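Local coordinates for poly(ADP-ribose) glycohydrolase (Thermomonospora curvata, PDB 3SIH), which probably hydrolyses poly(ADP-ribose) to release ADP-ribose, as a microbial poly(ADP-ribose) glycohydrolase with a macrodomain-type catalytic fold, at residues A[126-131]-A[146-151]; A[92-97]-A[109-114]. One frame throughout, in Å; residues are numbered along the deposited sequence.

Contact 1. Residues A[126-131]-A[146-151]; sequences RAVPQF and HLIYSP
The F131 ring carries I148 CD1 over one face and has the carbonyl of H146 at its edge, in the ring plane. The methyl sits toward the rim, with I148 CD1 3.5 Å from F131 CG; its approach to the ring centroid, 25° off the normal, makes a CH-pi contact. At the rim F131 CE1 stands 3.6 Å from H146 O, while F131 CD1 meets H146 CB at 3.8 Å. F131 holds CG anti to its backbone N (chi1 171°), which swings the ring from the helix start over to the strand. V128 and I148 meet tip to tip, V128 CB lying 3.8 Å from I148 CD1, so that this methyl is shared between valine and ring. The turn is closed by F131 N bonding to V128 O at 3.2 Å. With an alanine here in place of the ring, the I148 methyl would probably lose the face it lies against and a gap would open beside V128. Helix 129-138 is thus seated by its first turn on strand 147-157, whose backbone pairs with strands 42-44 and 163-175; V128 also touches L43, and F131 reaches P176.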
ATOM      1  N   ARG A 126      -4.662  12.064   5.879  1.00 16.54           N
ATOM      2  CA  ARG A 126      -4.711  13.515   6.049  1.00 20.08           C
ATOM      3  C   ARG A 126      -4.585  13.853   7.530  1.00 23.16           C
ATOM      4  O   ARG A 126      -4.183  14.967   7.884  1.00 23.43           O
ATOM      5  CB  ARG A 126      -6.011  14.093   5.485  1.00 19.87           C
ATOM      6  CG  ARG A 126      -7.117  14.137   6.525  1.00 23.56           C
ATOM      7  CD  ARG A 126      -8.438  13.600   6.025  1.00 51.02           C
ATOM      8  NE  ARG A 126      -9.053  14.430   5.000  1.00 46.62           N
ATOM      9  CZ  ARG A 126     -10.368  14.602   4.869  1.00 47.65           C
ATOM     10  NH1 ARG A 126     -11.216  14.017   5.709  1.00 47.77           N
ATOM     11  NH2 ARG A 126     -10.837  15.370   3.901  1.00 46.16           N
ATOM     12  N   ALA A 127      -4.902  12.876   8.377  1.00 17.67           N
ATOM     13  CA  ALA A 127      -4.834  13.003   9.836  1.00 18.86           C
ATOM     14  C   ALA A 127      -3.434  12.782  10.444  1.00 20.38           C
ATOM     15  O   ALA A 127      -3.266  12.816  11.671  1.00 21.76           O
ATOM     16  CB  ALA A 127      -5.833  12.059  10.482  1.00 24.50           C
ATOM     17  N   VAL A 128      -2.430  12.555   9.599  1.00 16.66           N
ATOM     18  CA  VAL A 128      -1.077  12.313  10.089  1.00 17.40           C
ATOM     19  C   VAL A 128      -0.125  13.338   9.483  1.00 20.81           C
ATOM     20  O   VAL A 128       0.786  12.997   8.729  1.00 18.73           O
ATOM     21  CB  VAL A 128      -0.599  10.871   9.771  1.00 17.14           C
ATOM     22  CG1 VAL A 128       0.690  10.557  10.510  1.00 20.82           C
ATOM     23  CG2 VAL A 128      -1.668   9.853  10.153  1.00 19.08           C
ATOM     24  N   PRO A 129      -0.344  14.619   9.800  1.00 17.95           N
ATOM     25  CA  PRO A 129       0.502  15.632   9.163  1.00 19.14           C
ATOM     26  C   PRO A 129       1.973  15.478   9.511  1.00 20.76           C
ATOM     27  O   PRO A 129       2.822  15.927   8.742  1.00 22.68           O
ATOM     28  CB  PRO A 129      -0.049  16.956   9.722  1.00 24.02           C
ATOM     29  CG  PRO A 129      -0.826  16.584  10.950  1.00 20.90           C
ATOM     30  CD  PRO A 129      -1.381  15.211  10.662  1.00 18.02           C
ATOM     31  N   GLN A 130       2.283  14.858  10.647  1.00 20.46           N
ATOM     32  CA  GLN A 130       3.682  14.716  11.050  1.00 21.14           C
ATOM     33  C   GLN A 130       4.518  13.938  10.039  1.00 17.05           C
ATOM     34  O   GLN A 130       5.717  14.191   9.875  1.00 21.69           O
ATOM     35  CB  GLN A 130       3.811  14.067  12.426  1.00 26.34           C
ATOM     36  CG  GLN A 130       3.437  14.967  13.579  1.00 31.75           C
ATOM     37  CD  GLN A 130       3.724  14.327  14.922  1.00 54.19           C
ATOM     38  OE1 GLN A 130       4.877  14.054  15.260  1.00 55.28           O
ATOM     39  NE2 GLN A 130       2.674  14.078  15.697  1.00 65.15           N
ATOM     40  N   PHE A 131       3.899  12.969   9.377  1.00 16.93           N
ATOM     41  CA  PHE A 131       4.590  12.150   8.387  1.00 16.77           C
ATOM     42  C   PHE A 131       5.037  13.017   7.214  1.00 19.83           C
ATOM     43  O   PHE A 131       6.200  12.983   6.788  1.00 18.63           O
ATOM     44  CB  PHE A 131       3.630  11.036   7.948  1.00 15.52           C
ATOM     45  CG  PHE A 131       4.102  10.214   6.775  1.00 12.14           C
ATOM     46  CD1 PHE A 131       4.777   9.013   6.974  1.00 13.42           C
ATOM     47  CD2 PHE A 131       3.823  10.613   5.479  1.00 17.30           C
ATOM     48  CE1 PHE A 131       5.169   8.227   5.889  1.00 14.17           C
ATOM     49  CE2 PHE A 131       4.217   9.849   4.397  1.00 12.98           C
ATOM     50  CZ  PHE A 131       4.889   8.640   4.605  1.00 14.32           C
ATOM     51  N   HIS A 146       9.632   5.960   8.108  1.00 14.45           N
ATOM     52  CA  HIS A 146       8.317   6.236   8.707  1.00 18.09           C
ATOM     53  C   HIS A 146       7.204   5.485   7.973  1.00 15.67           C
ATOM     54  O   HIS A 146       7.195   5.404   6.750  1.00 14.30           O
ATOM     55  CB  HIS A 146       7.989   7.729   8.659  1.00 18.19           C
ATOM     56  CG  HIS A 146       8.775   8.567   9.618  1.00 18.87           C
ATOM     57  ND1 HIS A 146       8.290   8.948  10.846  1.00 24.04           N
ATOM     58  CD2 HIS A 146      10.007   9.118   9.508  1.00 15.89           C
ATOM     59  CE1 HIS A 146       9.196   9.695  11.465  1.00 24.25           C
ATOM     60  NE2 HIS A 146      10.244   9.811  10.673  1.00 29.53           N
ATOM     61  N   LEU A 147       6.243   4.962   8.725  1.00 14.22           N
ATOM     62  CA  LEU A 147       5.124   4.253   8.112  1.00 11.53           C
ATOM     63  C   LEU A 147       3.825   4.659   8.787  1.00 12.80           C
ATOM     64  O   LEU A 147       3.776   4.841  10.006  1.00 12.87           O
ATOM     65  CB  LEU A 147       5.358   2.746   8.272  1.00 14.50           C
ATOM     66  CG  LEU A 147       4.321   1.735   7.804  1.00 19.44           C
ATOM     67  CD1 LEU A 147       5.065   0.462   7.408  1.00 17.63           C
ATOM     68  CD2 LEU A 147       3.329   1.475   8.911  1.00 18.02           C
ATOM     69  N   ILE A 148       2.773   4.840   7.994  1.00  9.65           N
ATOM     70  CA  ILE A 148       1.449   5.066   8.567  1.00 10.36           C
ATOM     71  C   ILE A 148       0.638   3.776   8.456  1.00 10.41           C
ATOM     72  O   ILE A 148       0.559   3.174   7.383  1.00 10.54           O
ATOM     73  CB  ILE A 148       0.688   6.211   7.865  1.00  9.37           C
ATOM     74  CG1 ILE A 148       1.421   7.552   8.032  1.00 13.05           C
ATOM     75  CG2 ILE A 148      -0.750   6.298   8.409  1.00 11.20           C
ATOM     76  CD1 ILE A 148       0.952   8.632   7.053  1.00 12.64           C
ATOM     77  N   TYR A 149       0.103   3.327   9.587  1.00 10.44           N
ATOM     78  CA  TYR A 149      -0.753   2.148   9.622  1.00 11.37           C
ATOM     79  C   TYR A 149      -2.202   2.610   9.739  1.00  9.06           C
ATOM     80  O   TYR A 149      -2.566   3.325  10.684  1.00  9.31           O
ATOM     81  CB  TYR A 149      -0.375   1.221  10.785  1.00 11.13           C
ATOM     82  CG  TYR A 149      -1.339   0.054  10.916  1.00 10.75           C
ATOM     83  CD1 TYR A 149      -1.329  -0.988   9.995  1.00 11.14           C
ATOM     84  CD2 TYR A 149      -2.262   0.016  11.946  1.00 12.83           C
ATOM     85  CE1 TYR A 149      -2.225  -2.060  10.106  1.00 10.79           C
ATOM     86  CE2 TYR A 149      -3.154  -1.042  12.070  1.00 14.62           C
ATOM     87  CZ  TYR A 149      -3.132  -2.062  11.141  1.00 13.70           C
ATOM     88  OH  TYR A 149      -4.027  -3.106  11.283  1.00 15.88           O
ATOM     89  N   SER A 150      -3.017   2.188   8.777  1.00  9.16           N
ATOM     90  CA  SER A 150      -4.428   2.578   8.719  1.00  8.60           C
ATOM     91  C   SER A 150      -5.336   1.340   8.753  1.00  9.80           C
ATOM     92  O   SER A 150      -5.510   0.678   7.736  1.00 11.13           O
ATOM     93  CB  SER A 150      -4.716   3.361   7.429  1.00 10.72           C
ATOM     94  OG  SER A 150      -3.838   4.478   7.285  1.00 11.41           O
ATOM     95  N   PRO A 151      -5.928   1.047   9.917  1.00 10.57           N
ATOM     96  CA  PRO A 151      -6.726  -0.181  10.060  1.00 10.45           C
ATOM     97  C   PRO A 151      -8.164  -0.022   9.586  1.00 12.09           C
ATOM     98  O   PRO A 151      -8.759   1.021   9.786  1.00 13.84           O
ATOM     99  CB  PRO A 151      -6.697  -0.426  11.567  1.00 12.97           C
ATOM    100  CG  PRO A 151      -6.639   0.974  12.169  1.00 12.12           C
ATOM    101  CD  PRO A 151      -5.835   1.806  11.180  1.00 11.68           C
TER

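Contact 2. Residues A[92-97]-A[109-114]; sequences LNFASA and HAQEEG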
ATOM      1  N   LEU A  92      -0.037  -2.625   0.794  1.00  9.34           N
ATOM      2  CA  LEU A  92       0.988  -1.588   0.730  1.00 10.09           C
ATOM      3  C   LEU A  92       0.562  -0.460  -0.221  1.00 10.41           C
ATOM      4  O   LEU A  92       0.259  -0.696  -1.395  1.00 11.82           O
ATOM      5  CB  LEU A  92       2.305  -2.219   0.279  1.00  8.85           C
ATOM      6  CG  LEU A  92       3.461  -1.253   0.021  1.00 11.21           C
ATOM      7  CD1 LEU A  92       3.825  -0.471   1.283  1.00 12.25           C
ATOM      8  CD2 LEU A  92       4.657  -2.034  -0.480  1.00 13.49           C
ATOM      9  N   ASN A  93       0.530   0.760   0.308  1.00  9.94           N
ATOM     10  CA  ASN A  93       0.276   1.967  -0.467  1.00 10.17           C
ATOM     11  C   ASN A  93       1.625   2.504  -0.916  1.00 12.57           C
ATOM     12  O   ASN A  93       2.484   2.770  -0.074  1.00 11.83           O
ATOM     13  CB  ASN A  93      -0.430   2.987   0.433  1.00 10.78           C
ATOM     14  CG  ASN A  93      -0.509   4.370  -0.189  1.00 11.59           C
ATOM     15  OD1 ASN A  93      -0.440   4.528  -1.410  1.00 14.07           O
ATOM     16  ND2 ASN A  93      -0.678   5.382   0.659  1.00 11.18           N
ATOM     17  N   PHE A  94       1.814   2.626  -2.235  1.00 12.96           N
ATOM     18  CA  PHE A  94       3.082   3.135  -2.783  1.00 13.35           C
ATOM     19  C   PHE A  94       3.068   4.649  -2.611  1.00 13.91           C
ATOM     20  O   PHE A  94       2.747   5.400  -3.544  1.00 15.81           O
ATOM     21  CB  PHE A  94       3.236   2.752  -4.259  1.00 16.38           C
ATOM     22  CG  PHE A  94       3.080   1.266  -4.541  1.00 15.76           C
ATOM     23  CD1 PHE A  94       3.136   0.321  -3.518  1.00 13.13           C
ATOM     24  CD2 PHE A  94       2.914   0.821  -5.851  1.00 17.71           C
ATOM     25  CE1 PHE A  94       2.998  -1.035  -3.803  1.00 15.82           C
ATOM     26  CE2 PHE A  94       2.773  -0.526  -6.136  1.00 18.93           C
ATOM     27  CZ  PHE A  94       2.819  -1.453  -5.115  1.00 15.68           C
ATOM     28  N   ALA A  95       3.406   5.077  -1.399  1.00 15.81           N
ATOM     29  CA  ALA A  95       3.052   6.403  -0.912  1.00 15.77           C
ATOM     30  C   ALA A  95       3.910   7.519  -1.464  1.00 15.21           C
ATOM     31  O   ALA A  95       5.113   7.352  -1.708  1.00 17.44           O
ATOM     32  CB  ALA A  95       3.139   6.436   0.593  1.00 18.09           C
ATOM     33  N   SER A  96       3.273   8.669  -1.645  1.00 15.65           N
ATOM     34  CA  SER A  96       3.984   9.930  -1.725  1.00 14.66           C
ATOM     35  C   SER A  96       4.518  10.244  -0.338  1.00 15.33           C
ATOM     36  O   SER A  96       3.820  10.036   0.653  1.00 15.41           O
ATOM     37  CB  SER A  96       3.028  11.043  -2.150  1.00 16.33           C
ATOM     38  OG  SER A  96       3.651  12.319  -2.019  1.00 18.53           O
ATOM     39  N   ALA A  97       5.749  10.755  -0.259  1.00 15.57           N
ATOM     40  CA  ALA A  97       6.319  11.152   1.025  1.00 18.35           C
ATOM     41  C   ALA A  97       5.788  12.511   1.458  1.00 20.46           C
ATOM     42  O   ALA A  97       5.904  12.884   2.624  1.00 20.40           O
ATOM     43  CB  ALA A  97       7.841  11.222   0.934  1.00 18.27           C
ATOM     44  N   HIS A 109      -2.697   9.858 -12.061  1.00 35.63           N
ATOM     45  CA  HIS A 109      -2.980   8.450 -12.287  1.00 35.98           C
ATOM     46  C   HIS A 109      -1.792   7.577 -11.882  1.00 34.04           C
ATOM     47  O   HIS A 109      -0.792   7.491 -12.596  1.00 37.00           O
ATOM     48  CB  HIS A 109      -3.343   8.229 -13.758  1.00 42.83           C
ATOM     49  CG  HIS A 109      -3.704   6.817 -14.092  1.00 57.31           C
ATOM     50  ND1 HIS A 109      -4.676   6.116 -13.412  1.00 60.66           N
ATOM     51  CD2 HIS A 109      -3.235   5.979 -15.048  1.00 62.88           C
ATOM     52  CE1 HIS A 109      -4.783   4.902 -13.926  1.00 63.05           C
ATOM     53  NE2 HIS A 109      -3.920   4.795 -14.920  1.00 67.65           N
ATOM     54  N   ALA A 110      -1.905   6.950 -10.715  1.00 26.73           N
ATOM     55  CA  ALA A 110      -0.896   6.010 -10.220  1.00 24.67           C
ATOM     56  C   ALA A 110      -1.507   5.245  -9.060  1.00 22.20           C
ATOM     57  O   ALA A 110      -2.661   5.500  -8.693  1.00 21.64           O
ATOM     58  CB  ALA A 110       0.366   6.741  -9.786  1.00 25.25           C
ATOM     59  N   GLN A 111      -0.777   4.305  -8.460  1.00 20.01           N
ATOM     60  CA  GLN A 111      -1.498   3.437  -7.506  1.00 18.36           C
ATOM     61  C   GLN A 111      -2.055   4.117  -6.246  1.00 18.47           C
ATOM     62  O   GLN A 111      -3.205   3.864  -5.893  1.00 17.82           O
ATOM     63  CB  GLN A 111      -0.872   2.029  -7.270  1.00 37.88           C
ATOM     64  CG  GLN A 111       0.221   1.841  -6.228  1.00 42.93           C
ATOM     65  CD  GLN A 111      -0.259   1.525  -4.791  1.00 16.08           C
ATOM     66  OE1 GLN A 111      -0.630   0.364  -4.409  1.00 21.05           O
ATOM     67  NE2 GLN A 111      -0.204   2.541  -3.969  1.00 15.90           N
ATOM     68  N   GLU A 112      -1.285   4.984  -5.595  1.00 15.47           N
ATOM     69  CA  GLU A 112      -1.808   5.696  -4.429  1.00 16.76           C
ATOM     70  C   GLU A 112      -3.082   6.466  -4.756  1.00 18.08           C
ATOM     71  O   GLU A 112      -4.052   6.424  -4.000  1.00 16.39           O
ATOM     72  CB  GLU A 112      -0.780   6.648  -3.805  1.00 17.65           C
ATOM     73  CG  GLU A 112      -1.400   7.477  -2.672  1.00 17.03           C
ATOM     74  CD  GLU A 112      -0.401   8.188  -1.784  1.00 16.12           C
ATOM     75  OE1 GLU A 112       0.640   8.647  -2.295  1.00 19.61           O
ATOM     76  OE2 GLU A 112      -0.693   8.320  -0.572  1.00 15.64           O
ATOM     77  N   GLU A 113      -3.072   7.188  -5.871  1.00 18.46           N
ATOM     78  CA  GLU A 113      -4.259   7.921  -6.286  1.00 18.01           C
ATOM     79  C   GLU A 113      -5.472   7.009  -6.485  1.00 19.77           C
ATOM     80  O   GLU A 113      -6.587   7.364  -6.108  1.00 19.28           O
ATOM     81  CB  GLU A 113      -3.960   8.727  -7.544  1.00 18.87           C
ATOM     82  CG  GLU A 113      -3.008   9.894  -7.286  1.00 21.64           C
ATOM     83  CD  GLU A 113      -1.534   9.538  -7.409  1.00 25.52           C
ATOM     84  OE1 GLU A 113      -1.200   8.348  -7.595  1.00 24.88           O
ATOM     85  OE2 GLU A 113      -0.698  10.467  -7.319  1.00 27.04           O
ATOM     86  N   GLY A 114      -5.261   5.834  -7.065  1.00 17.39           N
ATOM     87  CA  GLY A 114      -6.350   4.876  -7.201  1.00 17.64           C
ATOM     88  C   GLY A 114      -6.891   4.474  -5.837  1.00 18.44           C
ATOM     89  O   GLY A 114      -8.103   4.398  -5.631  1.00 19.08           O
TER
HETATM   90  O   HOH W   1       1.654   5.415  -6.122  1.00 20.08           O
HETATM   91  O   HOH W   2       1.105   9.262   1.277  1.00 14.18           O
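Hydrogen bonds to the E112 carboxylate carry the join between 92-97 and 109-114. E112 OE1 accepts S96 N at 2.7 Å on its syn side, 30° out of the carboxylate plane; E112 OE2 takes N93 ND2 at 3.2 Å in a nearly straight bond (173°) that comes from above that plane while lying in the amide plane of N93. The extended E112 chain, with CG anti to the backbone N (chi1 175°), carries the carboxylate from the helix across to the strand end. G101 N also bonds E112 OE2, and N93 ND2 has a second partner in T174 OG1, which probably fixes the rotation of both groups. Two waters add bridges: one donates to F94 O and accepts E112 N, the other donates to S96 O and, at 2.7 Å, to E112 OE2. The Q111 amide stacks over one face of the F94 ring, though the modelled closeness makes the detail doubtful. Q111, E112 and E113 match the QEE of the PARG signature, with G101 and G103 in its glycine run; E113 OE2 accepts G103 N. Helix 111-118 thereby docks by its first turn against strand 90-94, between strands 163-175 and 214-217, with L125 of helix 121-125 packing on N93 and E112.

Contact 2 closes before contact 1 opens along the chain. Both rest on the same mixed sheet, and strand 163-175 links them: T174 pairs through its backbone with I148 and through OG1 with N93. They also touch directly, the far edge of the contact 1 ring reaching the loop after strand 90-94, with F131 CE2 3.8 Å from S96 O and 3.9 Å from A97 O. H135 touches both sides of this seam, meeting F131 edge to face and forming a weak hydrogen bond with A97 O. The PARG signature places contact 2 at the probable active site; contact 1 is the buried seat of helix 129-138 on strand 147-157, about 14 Å away between centres.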